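Local coordinates for protein uricase (Bacillus fastidiosus, PDB 4R8X) that acts as a urate oxidase, oxidising urate in the first step of its degradation to (S)-allantoin, at residues N141-T147 / A163-I169; N203-E209 / Q261-F267. The contacts are given in a common frame with arbitrary orientation. Numbering follows the deposited sequence.

Both contacts are antiparallel strand pairings in one continuous sheet, and their centres lie about 12 Å apart. Interaction 1 pairs strands 143-153 and 156-173; interaction 2 pairs strands 198-208 and 262-271. Strand 156-173 also lies beside 198-208, so the two contacts are stitched directly together: Ile166 N sits 2.9 Å from Ile204 O and Asp168 N 2.8 Å from Asn203 OD1, both probable hydrogen bonds, while the Trp206 ring lies against Gly165. Helix 225-238 packs on the apolar face of both. Interaction 1 lies away from the residues predicted to bind urate; in interaction 2, the side chain of Phe267 is about 10 Å from that of Gln245, predicted to bind urate.

Interaction 1: residues N141-T147 / A163-I169; sequences NEYVTAT and ASGIADI. Unlike the reference sequence in segment 141-147: Val144 (reference Ala).
Extended residues 143-147 and 163-167 run antiparallel, strand axes 4.5 Å apart at closest approach and 144° between directions, with Tyr143-Ala167, Thr145-Gly165 and Thr147-Ala163 as hydrogen-bonded pairs. Asn141 enters from a loop or turn; its O shares a water with Asp168 OD2, and its side chain binds Arg140 of the second subunit. Glu142 lays CA 3.1 Å from Ala167 O, while its carboxylate forms a salt bridge with Arg229 and reaches Asp168 O through another water. Asp168 (phi 67°, psi 40°) breaks the extended run, turning its CB toward 141-147; its N bonds Asn203 OD1. Tyr143 N bonds Ala167 O at 3.0 Å, and Ala167 N bonds Tyr143 O at 2.8 Å. The p rotamer of Tyr143 folds the ring over Ala167, whose CB stands 3.8 Å from the ring centroid in a CH-pi contact; Tyr143 OH and Asp168 OD2 share a third water. Val144, on the other face with Ile166, packs under helices 88-102 and 225-238. Thr145 N reaches Gly165 O at 2.8 Å, and Gly165 N returns to Thr145 O at 3.0 Å; a CB on Gly165 would collide with Thr145 OG1. Ala146 joins the helix-covered face, and Thr147 closes the ladder, Ala163 N to Thr147 O at 2.9 Å. This beta hairpin joins the two T-fold (tunnelling-fold) repeats of a uricase subunit into one sheet.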
# COMPACT_ATOMS: atom_id res chain seq x y z
N ASN D 141 14.28 -1.36 -1.26
CA ASN D 141 14.92 -0.40 -0.36
C ASN D 141 15.15 0.95 -1.05
O ASN D 141 14.36 1.36 -1.91
CB ASN D 141 16.21 -0.99 0.22
CG ASN D 141 15.94 -2.18 1.10
OD1 ASN D 141 14.90 -2.25 1.74
ND2 ASN D 141 16.87 -3.13 1.14
N GLU D 142 16.21 1.65 -0.68
CA GLU D 142 16.45 2.98 -1.24
C GLU D 142 16.72 2.92 -2.74
O GLU D 142 17.21 1.92 -3.27
CB GLU D 142 17.59 3.68 -0.52
CG GLU D 142 18.94 3.01 -0.66
CD GLU D 142 19.26 2.07 0.49
OE1 GLU D 142 20.46 1.90 0.77
OE2 GLU D 142 18.34 1.49 1.09
N TYR D 143 16.38 4.00 -3.44
CA TYR D 143 16.48 3.99 -4.89
C TYR D 143 16.87 5.38 -5.40
O TYR D 143 16.57 6.39 -4.77
CB TYR D 143 15.17 3.49 -5.51
CG TYR D 143 13.96 4.34 -5.18
CD1 TYR D 143 13.18 4.06 -4.06
CD2 TYR D 143 13.61 5.42 -5.98
CE1 TYR D 143 12.07 4.84 -3.76
CE2 TYR D 143 12.51 6.20 -5.69
CZ TYR D 143 11.75 5.91 -4.58
OH TYR D 143 10.66 6.70 -4.29
N VAL D 144 17.52 5.39 -6.55
CA VAL D 144 18.00 6.60 -7.17
C VAL D 144 16.87 7.37 -7.82
O VAL D 144 15.97 6.80 -8.42
CB VAL D 144 19.08 6.27 -8.22
CG1 VAL D 144 19.61 7.53 -8.88
CG2 VAL D 144 20.22 5.50 -7.57
N THR D 145 16.93 8.70 -7.72
CA THR D 145 15.95 9.55 -8.37
C THR D 145 16.65 10.61 -9.24
O THR D 145 17.82 10.94 -9.02
CB THR D 145 15.04 10.27 -7.34
OG1 THR D 145 15.85 11.09 -6.49
CG2 THR D 145 14.28 9.24 -6.49
N ALA D 146 15.92 11.12 -10.24
CA ALA D 146 16.39 12.25 -11.03
C ALA D 146 15.23 12.94 -11.72
O ALA D 146 14.21 12.31 -12.01
CB ALA D 146 17.44 11.81 -12.05
N THR D 147 15.40 14.23 -11.99
CA THR D 147 14.47 15.00 -12.81
C THR D 147 15.29 15.87 -13.74
O THR D 147 16.29 16.45 -13.33
CB THR D 147 13.58 15.93 -11.96
OG1 THR D 147 12.71 15.15 -11.14
CG2 THR D 147 12.72 16.82 -12.83
N ALA D 163 17.57 17.67 -11.08
CA ALA D 163 17.58 17.12 -9.73
C ALA D 163 18.21 15.73 -9.74
O ALA D 163 18.08 14.99 -10.72
CB ALA D 163 16.16 17.05 -9.16
N SER D 164 18.86 15.39 -8.64
CA SER D 164 19.48 14.09 -8.43
C SER D 164 19.22 13.73 -6.99
O SER D 164 19.29 14.58 -6.11
CB SER D 164 21.00 14.15 -8.62
OG SER D 164 21.32 14.66 -9.90
N GLY D 165 18.93 12.46 -6.73
CA GLY D 165 18.72 12.07 -5.35
C GLY D 165 18.75 10.59 -5.05
O GLY D 165 18.86 9.75 -5.95
N ILE D 166 18.68 10.30 -3.77
CA ILE D 166 18.46 8.94 -3.28
C ILE D 166 17.25 9.03 -2.34
O ILE D 166 17.18 9.90 -1.47
CB ILE D 166 19.71 8.34 -2.58
CG1 ILE D 166 19.48 6.89 -2.17
CG2 ILE D 166 20.12 9.14 -1.36
CD1 ILE D 166 19.88 5.89 -3.24
N ALA D 167 16.30 8.13 -2.55
CA ALA D 167 15.03 8.17 -1.82
C ALA D 167 14.91 6.95 -0.92
O ALA D 167 15.42 5.88 -1.24
CB ALA D 167 13.87 8.18 -2.81
N ASP D 168 14.26 7.13 0.23
CA ASP D 168 13.87 6.02 1.11
C ASP D 168 15.02 5.28 1.78
O ASP D 168 15.00 4.05 1.90
CB ASP D 168 12.98 5.01 0.37
CG ASP D 168 11.64 5.58 -0.03
OD1 ASP D 168 11.32 6.73 0.36
OD2 ASP D 168 10.90 4.88 -0.74
N ILE D 169 16.04 6.02 2.22
CA ILE D 169 17.05 5.45 3.11
C ILE D 169 16.39 5.29 4.48
O ILE D 169 15.79 6.24 4.99
CB ILE D 169 18.27 6.39 3.23
CG1 ILE D 169 19.05 6.44 1.92
CG2 ILE D 169 19.16 5.98 4.37
CD1 ILE D 169 20.14 7.50 1.93
O HOH W 1 11.59 2.18 -1.38
O HOH W 2 16.53 1.95 2.95
O HOH W 3 9.24 5.84 -2.24

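Interaction 2: residues N203-E209 / Q261-F267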
# COMPACT_ATOMS: atom_id res chain seq x y z
N ASN D 203 15.45 11.21 2.56
CA ASN D 203 15.56 11.45 1.13
C ASN D 203 16.60 12.54 1.00
O ASN D 203 16.49 13.58 1.65
CB ASN D 203 14.24 11.94 0.53
CG ASN D 203 13.11 10.93 0.64
OD1 ASN D 203 13.33 9.73 0.78
ND2 ASN D 203 11.89 11.43 0.57
N ILE D 204 17.61 12.30 0.18
CA ILE D 204 18.68 13.27 0.01
C ILE D 204 18.78 13.64 -1.45
O ILE D 204 18.71 12.78 -2.33
CB ILE D 204 20.03 12.69 0.46
CG1 ILE D 204 19.90 12.07 1.86
CG2 ILE D 204 21.10 13.76 0.44
CD1 ILE D 204 21.15 11.34 2.33
N GLY D 205 18.91 14.94 -1.72
CA GLY D 205 19.09 15.42 -3.08
C GLY D 205 20.28 16.35 -3.17
O GLY D 205 20.75 16.85 -2.15
N TRP D 206 20.77 16.58 -4.39
CA TRP D 206 21.89 17.49 -4.60
C TRP D 206 21.78 18.19 -5.94
O TRP D 206 21.03 17.75 -6.82
CB TRP D 206 23.24 16.75 -4.47
CG TRP D 206 23.31 15.48 -5.26
CD1 TRP D 206 23.82 15.31 -6.52
CD2 TRP D 206 22.83 14.20 -4.84
NE1 TRP D 206 23.69 13.99 -6.90
CE2 TRP D 206 23.09 13.29 -5.89
CE3 TRP D 206 22.22 13.72 -3.67
CZ2 TRP D 206 22.75 11.94 -5.81
CZ3 TRP D 206 21.86 12.38 -3.60
CH2 TRP D 206 22.13 11.51 -4.66
N ALA D 207 22.51 19.30 -6.08
CA ALA D 207 22.55 20.06 -7.33
C ALA D 207 24.00 20.27 -7.72
O ALA D 207 24.85 20.45 -6.86
CB ALA D 207 21.86 21.41 -7.18
N TYR D 208 24.26 20.25 -9.02
CA TYR D 208 25.60 20.46 -9.57
C TYR D 208 25.83 21.91 -9.96
O TYR D 208 24.94 22.56 -10.52
CB TYR D 208 25.77 19.62 -10.84
CG TYR D 208 25.89 18.12 -10.65
CD1 TYR D 208 24.76 17.32 -10.53
CD2 TYR D 208 27.13 17.51 -10.64
CE1 TYR D 208 24.88 15.93 -10.39
CE2 TYR D 208 27.26 16.14 -10.51
CZ TYR D 208 26.13 15.35 -10.37
OH TYR D 208 26.26 13.99 -10.25
N GLU D 209 27.03 22.41 -9.68
CA GLU D 209 27.45 23.72 -10.20
C GLU D 209 27.47 23.69 -11.72
O GLU D 209 27.01 24.63 -12.38
CB GLU D 209 28.83 24.10 -9.66
CG GLU D 209 29.31 25.49 -10.07
CD GLU D 209 30.71 25.79 -9.59
OE1 GLU D 209 31.32 24.93 -8.91
OE2 GLU D 209 31.22 26.89 -9.88
N GLN D 261 32.06 19.94 -6.50
CA GLN D 261 31.32 20.36 -7.69
C GLN D 261 29.81 20.46 -7.45
O GLN D 261 29.06 20.85 -8.34
CB GLN D 261 31.65 19.45 -8.89
CG GLN D 261 30.95 18.09 -8.91
CD GLN D 261 31.68 17.02 -8.12
OE1 GLN D 261 32.34 17.31 -7.12
NE2 GLN D 261 31.56 15.77 -8.55
N LEU D 262 29.37 20.11 -6.24
CA LEU D 262 27.97 20.29 -5.85
C LEU D 262 27.77 21.65 -5.19
O LEU D 262 28.61 22.10 -4.41
CB LEU D 262 27.53 19.19 -4.87
CG LEU D 262 27.61 17.74 -5.35
CD1 LEU D 262 27.05 16.81 -4.28
CD2 LEU D 262 26.86 17.59 -6.67
N THR D 263 26.66 22.32 -5.50
CA THR D 263 26.36 23.61 -4.88
C THR D 263 25.53 23.47 -3.62
O THR D 263 25.61 24.30 -2.72
CB THR D 263 25.59 24.55 -5.83
OG1 THR D 263 24.38 23.91 -6.24
CG2 THR D 263 26.44 24.90 -7.03
N GLU D 264 24.72 22.41 -3.56
CA GLU D 264 23.87 22.21 -2.40
C GLU D 264 23.44 20.76 -2.25
O GLU D 264 23.40 19.99 -3.22
CB GLU D 264 22.62 23.10 -2.47
CG GLU D 264 21.55 22.61 -3.44
CD GLU D 264 20.16 23.18 -3.15
OE1 GLU D 264 19.24 22.39 -2.85
OE2 GLU D 264 19.99 24.42 -3.22
N VAL D 265 23.13 20.41 -1.01
CA VAL D 265 22.53 19.12 -0.68
C VAL D 265 21.25 19.40 0.10
O VAL D 265 21.24 20.22 1.01
CB VAL D 265 23.48 18.27 0.18
CG1 VAL D 265 22.82 16.96 0.55
CG2 VAL D 265 24.78 18.01 -0.57
N ASN D 266 20.17 18.72 -0.25
CA ASN D 266 18.90 18.96 0.43
C ASN D 266 18.37 17.68 1.06
O ASN D 266 18.71 16.57 0.63
CB ASN D 266 17.86 19.58 -0.51
CG ASN D 266 17.77 18.86 -1.84
OD1 ASN D 266 17.26 17.74 -1.90
ND2 ASN D 266 18.26 19.49 -2.90
N PHE D 267 17.58 17.83 2.12
CA PHE D 267 17.11 16.70 2.90
C PHE D 267 15.62 16.79 3.15
O PHE D 267 15.09 17.88 3.39
CB PHE D 267 17.79 16.67 4.26
CG PHE D 267 19.25 16.40 4.20
CD1 PHE D 267 20.16 17.44 4.06
CD2 PHE D 267 19.73 15.11 4.30
CE1 PHE D 267 21.52 17.18 4.00
CE2 PHE D 267 21.09 14.84 4.25
CZ PHE D 267 21.99 15.88 4.11
O HOH W 4 15.71 15.74 -0.68
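Ile204, Trp206, Val265 and Phe267 share one face of this antiparallel pair. Ile204 CG2 lies 3.6 Å from Val265 CG1, and Ile204 CG1 is 3.8 Å from Phe267 CE2; helices 225-238 and 244-258 cover them. Leu262 CD2 reaches both Trp206 CD1, at 3.8 Å, and the face of the Tyr208 ring, 4.0 Å from its centroid, in a CH-pi contact. The backbone pairs tightly at Gly205, with Gly205 N to Asn266 O at 2.9 Å and Asn266 N to Gly205 O at 2.7 Å. Then a beta bulge intervenes: Ala207 N bonds to Glu264 O at 3.1 Å, but Ala207 O takes Thr263 N at 2.9 Å, and Glu209 N ends the run on Gln261 O at 2.9 Å. On the opposite face, Asn266 ND2 donates to Glu264 OE1 at 3.1 Å, and a water bonds Asn266 OD1. The contact is therefore amphipathic: apolar beneath the helices, with Glu264 and Asn266 beside Gly205 and Ala207 on the partly exposed other face, as expected for a T-fold sheet with helices on one side.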